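Local atomic coordinates of PexRD2 family secreted RxLR effector peptide, putative (Phytophthora infestans, PDB entry 3ZRG), a protein that enhances Phytophthora infestans colonization of Nicotiana benthamiana leaves as an RxLR effector and induces a weak cell death response there. Residues 15-19 / 20-24; 49-52 / 53-56; 55-58 / 59-62. All coordinates share one frame; numbering follows the deposited sequence.

Interaction 1. Residues 15-19 / 20-24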
ATOM      1  N   ALA A  15      -4.993   4.009  17.245  1.00 11.89           N
ATOM      2  CA  ALA A  15      -4.546   2.722  17.809  1.00 13.42           C
ATOM      3  C   ALA A  15      -3.100   2.407  17.419  1.00 13.47           C
ATOM      4  O   ALA A  15      -2.470   1.515  18.025  1.00 15.11           O
ATOM      5  CB  ALA A  15      -5.467   1.578  17.412  1.00 12.78           C
ATOM      6  N   GLY A  16      -2.541   3.209  16.499  1.00 12.51           N
ATOM      7  CA  GLY A  16      -1.198   2.973  15.980  1.00 13.72           C
ATOM      8  C   GLY A  16      -1.084   1.909  14.914  1.00 12.99           C
ATOM      9  O   GLY A  16       0.011   1.363  14.661  1.00 14.76           O
ATOM     10  N   MET A  17      -2.186   1.622  14.235  1.00 12.17           N
ATOM     11  CA  MET A  17      -2.158   0.647  13.166  0.50 12.02           C
ATOM     12  C   MET A  17      -1.440   1.203  11.925  1.00 11.39           C
ATOM     13  O   MET A  17      -1.888   2.187  11.280  1.00 10.61           O
ATOM     14  CB  MET A  17      -3.581   0.204  12.822  0.50 12.58           C
ATOM     15  CG  MET A  17      -3.643  -1.107  12.077  0.50 14.75           C
ATOM     16  SD  MET A  17      -5.341  -1.553  11.660  0.50 15.18           S
ATOM     17  CE  MET A  17      -6.153  -1.644  13.270  0.50 17.28           C
ATOM     18  N   THR A  18      -0.299   0.599  11.585  1.00 11.00           N
ATOM     19  CA  THR A  18       0.349   0.933  10.336  1.00 11.14           C
ATOM     20  C   THR A  18      -0.417   0.332   9.104  1.00 10.46           C
ATOM     21  O   THR A  18      -1.298  -0.525   9.258  1.00  9.30           O
ATOM     22  CB  THR A  18       1.801   0.434  10.286  1.00 12.13           C
ATOM     23  OG1 THR A  18       1.779  -0.982  10.376  1.00 11.79           O
ATOM     24  CG2 THR A  18       2.673   1.064  11.428  1.00 12.65           C
ATOM     25  N   VAL A  19      -0.062   0.814   7.916  1.00 11.75           N
ATOM     26  CA  VAL A  19      -0.639   0.296   6.660  1.00 11.80           C
ATOM     27  C   VAL A  19      -0.373  -1.222   6.562  1.00 11.87           C
ATOM     28  O   VAL A  19      -1.285  -2.039   6.318  1.00 12.00           O
ATOM     29  CB  VAL A  19      -0.133   1.069   5.449  1.00 11.74           C
ATOM     30  CG1 VAL A  19      -0.604   0.394   4.178  1.00 14.28           C
ATOM     31  CG2 VAL A  19      -0.607   2.524   5.485  1.00 13.66           C
ATOM     32  N   ASP A  20       0.871  -1.596   6.817  1.00 12.07           N
ATOM     33  CA  ASP A  20       1.264  -3.015   6.889  1.00 13.05           C
ATOM     34  C   ASP A  20       0.536  -3.803   7.978  1.00 12.68           C
ATOM     35  O   ASP A  20       0.104  -4.938   7.728  1.00 12.64           O
ATOM     36  CB  ASP A  20       2.793  -3.169   6.901  1.00 14.56           C
ATOM     37  CG  ASP A  20       3.479  -2.178   7.811  1.00 16.46           C
ATOM     38  OD1 ASP A  20       3.505  -0.967   7.506  1.00 18.10           O
ATOM     39  OD2 ASP A  20       3.988  -2.649   8.845  1.00 21.63           O
ATOM     40  N   ASP A  21       0.295  -3.214   9.148  1.00 11.51           N
ATOM     41  CA  ASP A  21      -0.514  -3.850  10.176  1.00 12.50           C
ATOM     42  C   ASP A  21      -1.941  -4.137   9.634  1.00 12.07           C
ATOM     43  O   ASP A  21      -2.509  -5.219   9.855  1.00 13.95           O
ATOM     44  CB  ASP A  21      -0.654  -2.969  11.423  1.00 11.75           C
ATOM     45  CG  ASP A  21       0.600  -2.881  12.292  1.00 16.93           C
ATOM     46  OD1 ASP A  21       1.534  -3.741  12.226  1.00 14.80           O
ATOM     47  OD2 ASP A  21       0.606  -1.915  13.111  1.00 15.52           O
ATOM     48  N   TYR A  22      -2.527  -3.158   8.962  1.00 11.79           N
ATOM     49  CA  TYR A  22      -3.896  -3.322   8.459  1.00 11.37           C
ATOM     50  C   TYR A  22      -3.913  -4.393   7.342  1.00 11.89           C
ATOM     51  O   TYR A  22      -4.801  -5.239   7.313  1.00 11.86           O
ATOM     52  CB  TYR A  22      -4.440  -1.992   7.943  1.00 10.55           C
ATOM     53  CG  TYR A  22      -5.888  -2.048   7.508  1.00 10.55           C
ATOM     54  CD1 TYR A  22      -6.831  -2.756   8.229  1.00 11.53           C
ATOM     55  CD2 TYR A  22      -6.313  -1.315   6.406  1.00 11.49           C
ATOM     56  CE1 TYR A  22      -8.159  -2.763   7.850  1.00 10.83           C
ATOM     57  CE2 TYR A  22      -7.633  -1.340   6.002  1.00 12.21           C
ATOM     58  CZ  TYR A  22      -8.543  -2.038   6.732  1.00 11.82           C
ATOM     59  OH  TYR A  22      -9.858  -2.081   6.356  1.00 15.44           O
ATOM     60  N   ALA A  23      -2.875  -4.435   6.517  1.00 11.38           N
ATOM     61  CA  ALA A  23      -2.786  -5.490   5.487  1.00 11.48           C
ATOM     62  C   ALA A  23      -2.766  -6.893   6.164  1.00 12.92           C
ATOM     63  O   ALA A  23      -3.397  -7.866   5.698  1.00 13.08           O
ATOM     64  CB  ALA A  23      -1.528  -5.242   4.610  1.00 11.20           C
ATOM     65  N   ALA A  24      -2.094  -6.999   7.304  1.00 13.87           N
ATOM     66  CA  ALA A  24      -2.046  -8.278   8.027  1.00 15.80           C
ATOM     67  C   ALA A  24      -3.427  -8.591   8.633  1.00 16.73           C
ATOM     68  O   ALA A  24      -3.895  -9.744   8.594  1.00 17.26           O
ATOM     69  CB  ALA A  24      -0.971  -8.225   9.130  1.00 17.59           C
TER

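Interaction 2. Residues 49-52 / 53-56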
ATOM      1  N   LEU A  49     -12.167  -5.986  -2.672  1.00 17.54           N
ATOM      2  CA  LEU A  49     -12.645  -5.074  -1.633  1.00 17.23           C
ATOM      3  C   LEU A  49     -11.545  -4.865  -0.585  1.00 15.81           C
ATOM      4  O   LEU A  49     -11.328  -3.753  -0.116  1.00 14.83           O
ATOM      5  CB  LEU A  49     -13.895  -5.668  -0.980  1.00 19.57           C
ATOM      6  CG  LEU A  49     -14.453  -4.937   0.239  1.00 19.76           C
ATOM      7  CD1 LEU A  49     -14.664  -3.478  -0.123  1.00 21.67           C
ATOM      8  CD2 LEU A  49     -15.696  -5.550   0.799  1.00 22.72           C
ATOM      9  N   LYS A  50     -10.825  -5.933  -0.258  1.00 15.15           N
ATOM     10  CA  LYS A  50      -9.755  -5.832   0.735  1.00 14.39           C
ATOM     11  C   LYS A  50      -8.665  -4.856   0.320  1.00 13.21           C
ATOM     12  O   LYS A  50      -8.213  -4.044   1.139  1.00 13.78           O
ATOM     13  CB  LYS A  50      -9.174  -7.211   1.034  1.00 14.67           C
ATOM     14  CG  LYS A  50     -10.017  -8.016   1.940  1.00 16.49           C
ATOM     15  CD  LYS A  50      -9.435  -9.404   2.114  1.00 20.98           C
ATOM     16  CE  LYS A  50     -10.083 -10.135   3.261  1.00 26.14           C
ATOM     17  NZ  LYS A  50      -9.369 -11.408   3.532  1.00 29.09           N
ATOM     18  N   MET A  51      -8.256  -4.893  -0.949  1.00 13.00           N
ATOM     19  CA  MET A  51      -7.220  -3.958  -1.426  1.00 12.95           C
ATOM     20  C   MET A  51      -7.745  -2.525  -1.474  1.00 12.23           C
ATOM     21  O   MET A  51      -7.005  -1.599  -1.189  1.00 12.51           O
ATOM     22  CB  MET A  51      -6.738  -4.348  -2.816  1.00 12.97           C
ATOM     23  CG  MET A  51      -5.501  -3.637  -3.258  1.00 15.69           C
ATOM     24  SD  MET A  51      -4.086  -3.856  -2.155  1.00 18.21           S
ATOM     25  CE  MET A  51      -2.760  -3.158  -3.093  1.00 22.40           C
ATOM     26  N   LYS A  52      -9.009  -2.364  -1.835  1.00 14.26           N
ATOM     27  CA  LYS A  52      -9.645  -1.043  -1.855  1.00 14.87           C
ATOM     28  C   LYS A  52      -9.569  -0.421  -0.442  1.00 13.72           C
ATOM     29  O   LYS A  52      -9.227   0.738  -0.293  1.00 13.53           O
ATOM     30  CB  LYS A  52     -11.088  -1.135  -2.354  1.00 17.51           C
ATOM     31  CG  LYS A  52     -11.779   0.242  -2.514  1.00 20.45           C
ATOM     32  CD  LYS A  52     -13.256   0.118  -2.779  1.00 26.17           C
ATOM     33  CE  LYS A  52     -13.545  -0.444  -4.136  1.00 29.86           C
ATOM     34  NZ  LYS A  52     -13.115   0.444  -5.248  1.00 30.08           N
ATOM     35  N   LYS A  53      -9.874  -1.211   0.576  1.00 13.04           N
ATOM     36  CA  LYS A  53      -9.835  -0.756   1.953  1.00 12.95           C
ATOM     37  C   LYS A  53      -8.414  -0.438   2.339  1.00 11.95           C
ATOM     38  O   LYS A  53      -8.143   0.605   2.951  1.00 10.42           O
ATOM     39  CB  LYS A  53     -10.394  -1.834   2.912  1.00 13.11           C
ATOM     40  CG  LYS A  53     -11.915  -2.003   2.930  1.00 17.98           C
ATOM     41  CD  LYS A  53     -12.224  -3.188   3.910  1.00 18.51           C
ATOM     42  CE  LYS A  53     -13.631  -3.634   3.984  1.00 22.71           C
ATOM     43  NZ  LYS A  53     -13.666  -4.673   5.067  1.00 21.47           N
ATOM     44  N   LEU A  54      -7.480  -1.330   2.001  1.00 11.35           N
ATOM     45  CA  LEU A  54      -6.074  -1.098   2.340  1.00 11.62           C
ATOM     46  C   LEU A  54      -5.517   0.225   1.754  1.00 11.83           C
ATOM     47  O   LEU A  54      -4.832   1.037   2.434  1.00 12.85           O
ATOM     48  CB  LEU A  54      -5.243  -2.297   1.898  1.00 11.25           C
ATOM     49  CG  LEU A  54      -3.759  -2.180   2.234  1.00 13.15           C
ATOM     50  CD1 LEU A  54      -3.487  -2.035   3.789  1.00 10.17           C
ATOM     51  CD2 LEU A  54      -3.013  -3.326   1.580  1.00 16.72           C
ATOM     52  N   LEU A  55      -5.830   0.460   0.484  1.00 10.73           N
ATOM     53  CA  LEU A  55      -5.324   1.642  -0.204  1.00 10.59           C
ATOM     54  C   LEU A  55      -6.035   2.893   0.336  1.00 11.19           C
ATOM     55  O   LEU A  55      -5.429   3.941   0.403  1.00 12.20           O
ATOM     56  CB  LEU A  55      -5.506   1.485  -1.700  1.00 11.23           C
ATOM     57  CG  LEU A  55      -4.567   0.458  -2.334  1.00 10.54           C
ATOM     58  CD1 LEU A  55      -4.977   0.333  -3.831  1.00 13.63           C
ATOM     59  CD2 LEU A  55      -3.086   0.851  -2.141  1.00 12.43           C
ATOM     60  N   ARG A  56      -7.308   2.798   0.715  1.00 11.26           N
ATOM     61  CA  ARG A  56      -8.017   3.865   1.403  0.50 12.20           C
ATOM     62  C   ARG A  56      -7.296   4.307   2.689  1.00 11.81           C
ATOM     63  O   ARG A  56      -7.084   5.497   2.949  1.00 12.09           O
ATOM     64  CB  ARG A  56      -9.421   3.358   1.758  0.50 12.89           C
ATOM     65  CG  ARG A  56     -10.331   4.440   2.227  0.50 14.42           C
ATOM     66  CD  ARG A  56     -10.247   5.611   1.271  0.50 18.65           C
ATOM     67  NE  ARG A  56     -10.730   6.823   1.898  0.50 20.21           N
ATOM     68  CZ  ARG A  56      -9.950   7.809   2.332  0.50 19.69           C
ATOM     69  NH1 ARG A  56      -8.614   7.753   2.176  0.50 10.93           N
ATOM     70  NH2 ARG A  56     -10.533   8.860   2.899  0.50 22.03           N
TER

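Interaction 3. Residues 55-58 / 59-62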
ATOM      1  N   LEU A  55      -5.830   0.460   0.484  1.00 10.73           N
ATOM      2  CA  LEU A  55      -5.324   1.642  -0.204  1.00 10.59           C
ATOM      3  C   LEU A  55      -6.035   2.893   0.336  1.00 11.19           C
ATOM      4  O   LEU A  55      -5.429   3.941   0.403  1.00 12.20           O
ATOM      5  CB  LEU A  55      -5.506   1.485  -1.700  1.00 11.23           C
ATOM      6  CG  LEU A  55      -4.567   0.458  -2.334  1.00 10.54           C
ATOM      7  CD1 LEU A  55      -4.977   0.333  -3.831  1.00 13.63           C
ATOM      8  CD2 LEU A  55      -3.086   0.851  -2.141  1.00 12.43           C
ATOM      9  N   ARG A  56      -7.308   2.798   0.715  1.00 11.26           N
ATOM     10  CA  ARG A  56      -8.017   3.865   1.403  0.50 12.20           C
ATOM     11  C   ARG A  56      -7.296   4.307   2.689  1.00 11.81           C
ATOM     12  O   ARG A  56      -7.084   5.497   2.949  1.00 12.09           O
ATOM     13  CB  ARG A  56      -9.421   3.358   1.758  0.50 12.89           C
ATOM     14  CG  ARG A  56     -10.331   4.440   2.227  0.50 14.42           C
ATOM     15  CD  ARG A  56     -10.247   5.611   1.271  0.50 18.65           C
ATOM     16  NE  ARG A  56     -10.730   6.823   1.898  0.50 20.21           N
ATOM     17  CZ  ARG A  56      -9.950   7.809   2.332  0.50 19.69           C
ATOM     18  NH1 ARG A  56      -8.614   7.753   2.176  0.50 10.93           N
ATOM     19  NH2 ARG A  56     -10.533   8.860   2.899  0.50 22.03           N
ATOM     20  N   TYR A  57      -6.981   3.311   3.505  1.00 10.56           N
ATOM     21  CA  TYR A  57      -6.233   3.544   4.777  1.00  9.80           C
ATOM     22  C   TYR A  57      -4.850   4.158   4.522  1.00 10.18           C
ATOM     23  O   TYR A  57      -4.457   5.080   5.203  1.00 10.52           O
ATOM     24  CB  TYR A  57      -6.183   2.274   5.619  1.00  9.36           C
ATOM     25  CG  TYR A  57      -5.648   2.566   7.027  1.00  9.71           C
ATOM     26  CD1 TYR A  57      -6.212   3.559   7.829  1.00  9.83           C
ATOM     27  CD2 TYR A  57      -4.548   1.899   7.513  1.00  8.95           C
ATOM     28  CE1 TYR A  57      -5.749   3.809   9.078  1.00 10.19           C
ATOM     29  CE2 TYR A  57      -4.042   2.162   8.750  1.00  8.60           C
ATOM     30  CZ  TYR A  57      -4.642   3.119   9.554  1.00  9.94           C
ATOM     31  OH  TYR A  57      -4.174   3.429  10.831  1.00  8.92           O
ATOM     32  N   LEU A  58      -4.139   3.688   3.508  1.00 10.09           N
ATOM     33  CA  LEU A  58      -2.813   4.198   3.166  1.00  9.09           C
ATOM     34  C   LEU A  58      -2.888   5.687   2.872  1.00 10.97           C
ATOM     35  O   LEU A  58      -2.096   6.475   3.408  1.00 11.42           O
ATOM     36  CB  LEU A  58      -2.263   3.410   1.971  1.00  9.69           C
ATOM     37  CG  LEU A  58      -0.841   3.729   1.510  1.00 12.32           C
ATOM     38  CD1 LEU A  58      -0.310   2.570   0.646  1.00 13.77           C
ATOM     39  CD2 LEU A  58      -0.847   5.012   0.735  1.00 16.13           C
ATOM     40  N   ASN A  59      -3.853   6.107   2.028  1.00 12.20           N
ATOM     41  CA  ASN A  59      -3.962   7.536   1.723  1.00 12.75           C
ATOM     42  C   ASN A  59      -4.348   8.342   2.960  1.00 13.83           C
ATOM     43  O   ASN A  59      -3.888   9.456   3.138  1.00 13.81           O
ATOM     44  CB  ASN A  59      -4.955   7.806   0.587  1.00 14.33           C
ATOM     45  CG  ASN A  59      -4.370   7.513  -0.801  1.00 18.91           C
ATOM     46  OD1 ASN A  59      -3.199   7.144  -0.951  1.00 22.64           O
ATOM     47  ND2 ASN A  59      -5.188   7.668  -1.812  1.00 22.61           N
ATOM     48  N   TYR A  60      -5.185   7.760   3.822  1.00 13.08           N
ATOM     49  CA  TYR A  60      -5.601   8.402   5.091  1.00 13.10           C
ATOM     50  C   TYR A  60      -4.407   8.648   6.001  1.00 12.38           C
ATOM     51  O   TYR A  60      -4.199   9.746   6.509  1.00 12.85           O
ATOM     52  CB  TYR A  60      -6.665   7.527   5.787  1.00 13.26           C
ATOM     53  CG  TYR A  60      -7.205   8.171   7.031  1.00 13.77           C
ATOM     54  CD1 TYR A  60      -8.277   9.040   6.968  1.00 15.26           C
ATOM     55  CD2 TYR A  60      -6.622   7.923   8.279  1.00 10.95           C
ATOM     56  CE1 TYR A  60      -8.772   9.662   8.123  1.00 16.75           C
ATOM     57  CE2 TYR A  60      -7.095   8.531   9.415  1.00 11.93           C
ATOM     58  CZ  TYR A  60      -8.172   9.404   9.335  1.00 14.20           C
ATOM     59  OH  TYR A  60      -8.670  10.011  10.473  1.00 17.85           O
ATOM     60  N   VAL A  61      -3.583   7.623   6.188  1.00 11.64           N
ATOM     61  CA  VAL A  61      -2.409   7.788   7.017  1.00 11.37           C
ATOM     62  C   VAL A  61      -1.452   8.837   6.430  1.00 11.43           C
ATOM     63  O   VAL A  61      -0.943   9.684   7.168  1.00 11.72           O
ATOM     64  CB  VAL A  61      -1.703   6.446   7.226  1.00 11.05           C
ATOM     65  CG1 VAL A  61      -0.412   6.660   8.022  1.00 11.82           C
ATOM     66  CG2 VAL A  61      -2.644   5.468   7.952  1.00 11.07           C
ATOM     67  N   ALA A  62      -1.223   8.816   5.102  1.00 12.68           N
ATOM     68  CA  ALA A  62      -0.381   9.837   4.477  1.00 13.84           C
ATOM     69  C   ALA A  62      -0.925  11.261   4.707  1.00 14.74           C
ATOM     70  O   ALA A  62      -0.174  12.187   5.056  1.00 14.79           O
ATOM     71  CB  ALA A  62      -0.186   9.538   2.978  1.00 13.90           C
TER

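Interaction 1. Residues 15-19 / 20-24
D20 reaches back to T18 across the start of helix 19-25, its carboxylate OD2 taking a weak hydrogen bond from T18 OG1 at 3.2 Å. The first torsion of D20 (chi1 43°) folds the carboxylate back over the first turn, bringing OD2 to T18 OG1. At D21 the exchange becomes reciprocal. Its backbone N donates to T18 OG1 over 2.9 Å, while its side chain returns to accept T18 N at OD2, a bond of 3.1 Å. The bond is fairly straight but reaches OD2 from above the carboxylate plane, 41° out of it. T18 OG1 can serve here because chi1 of 62° holds it over the first turn, where it gives to D20 as it accepts from D21. In the modelled conformer of M17, one of two, the methylene D21 CB also rests on M17 CG, 3.6 Å away.

Y22 begins the regular backbone bonding: its N donates to T18 O at 2.9 Å. In that same conformer M17 SD lies 3.8 Å from Y22 CB and approaches the ring obliquely, in a tentative Met-aromatic contact at 4.9 Å from the centroid. The far part of Y22 leads off toward helix 49-63, where its ring meets that of Y57. A23 N then bonds V19 O; A23 packs against L58 of the second subunit and V19 against V19 of that subunit. With G16 ending helix 6-14 in a Schellman motif at positive phi, T18 as N-cap and D21 closing a capping box, this is a compact helix-to-helix turn within a WY-like effector domain.

Interaction 2. Residues 49-52 / 53-56
M51 O accepts L55 N, and K50 O accepts L54 N at the same 2.9 Å, the two shorter of four consecutive i to i+4 backbone bonds in the first turns of helix 49-63. The flanking pair, K53 N to L49 O and R56 N to K52 O, are each 3.0 Å long. Just before them, T48 OG1 bonds M51 N, and K50 NZ reaches the carbonyl oxygen of L26, which gives the ammonium a partner beyond its own helix.

Side chains meet around this frame. M51 is the hub: a bend at chi2 (58°) turns its thioether along the helix, with SD 3.9 Å from L54 CD2 and CG 4.0 Å from L55 CD1. Its terminal CE then closes on the isobutyl group of L55, 4.1 Å from L55 CG. On another flank the extended chain of K53 runs back past L49, its CE lying 4.0 Å from L49 CG; the aliphatic part of K53 packs here and NZ lies past it.

The second subunit meets the apolar side: its L55 packs on M51, its L58 on L54 and its M42 on L55. L54 also touches V19, Y22 and A23 of helix 19-25. Within these two turns the side chains touch one another only through carbon and sulfur, and the cohesion between them is therefore dispersive, while hydrogen bonding between the two segments is confined to the backbone.

Interaction 3. Residues 55-58 / 59-62
Y57 and V61 meet one turn apart in a local, mostly buried contact on the C-terminal half of helix 49-63, the last helix of this all-helical WY-like effector domain. Four successive i to i+4 bonds carry the backbone, from N59 N to L55 O through to A62 N to L58 O. The V61 N to Y57 O bond is 2.9 Å long.

CE1 of Y57 comes within 4.3 Å of Y60 CD2, an oblique apolar approach. Y60 has its stacking partner further along, in H64, while Y57 reaches out of the helix: OH is hydrogen-bonded to M17 O and the ring meets Y22 of helix 19-25, with M12 and L13 of helix 6-14 packed nearby. Elsewhere on the helix, L58 CD2 touches N59 OD1 at 3.6 Å, and N59 ND2 makes a weak hydrogen bond to T29 O of the second subunit. L58 itself packs on A23 of that subunit, and V61 on its D20.

In V61, CG1 is anti to the backbone N (chi1 176°), an orientation that swings CG2 to the tyrosine. This methyl lies over one face of the Y57 ring in a CH-pi contact, 3.6 Å from the centroid and displaced slightly toward the rim, with CZ its nearest ring atom.

Overall arrangement
All three interactions are local, yet they join one core. Interactions 2 and 3 follow each other on helix 49-63 and share L55 and R56, whereas interaction 1 makes the turn into helix 19-25, whose start packs on both parts of helix 49-63. Interaction 3 is the most buried, its chemistry aromatic and aliphatic; interaction 2 is half surface, with apolar residues inward and charged ones at its margin. Interaction 1 is also partly buried but is the one whose side chains hydrogen-bond between its own two segments, as expected where a helix begins. Each also touches the second subunit, so the elements of the fold also contribute to the interface between the two subunits.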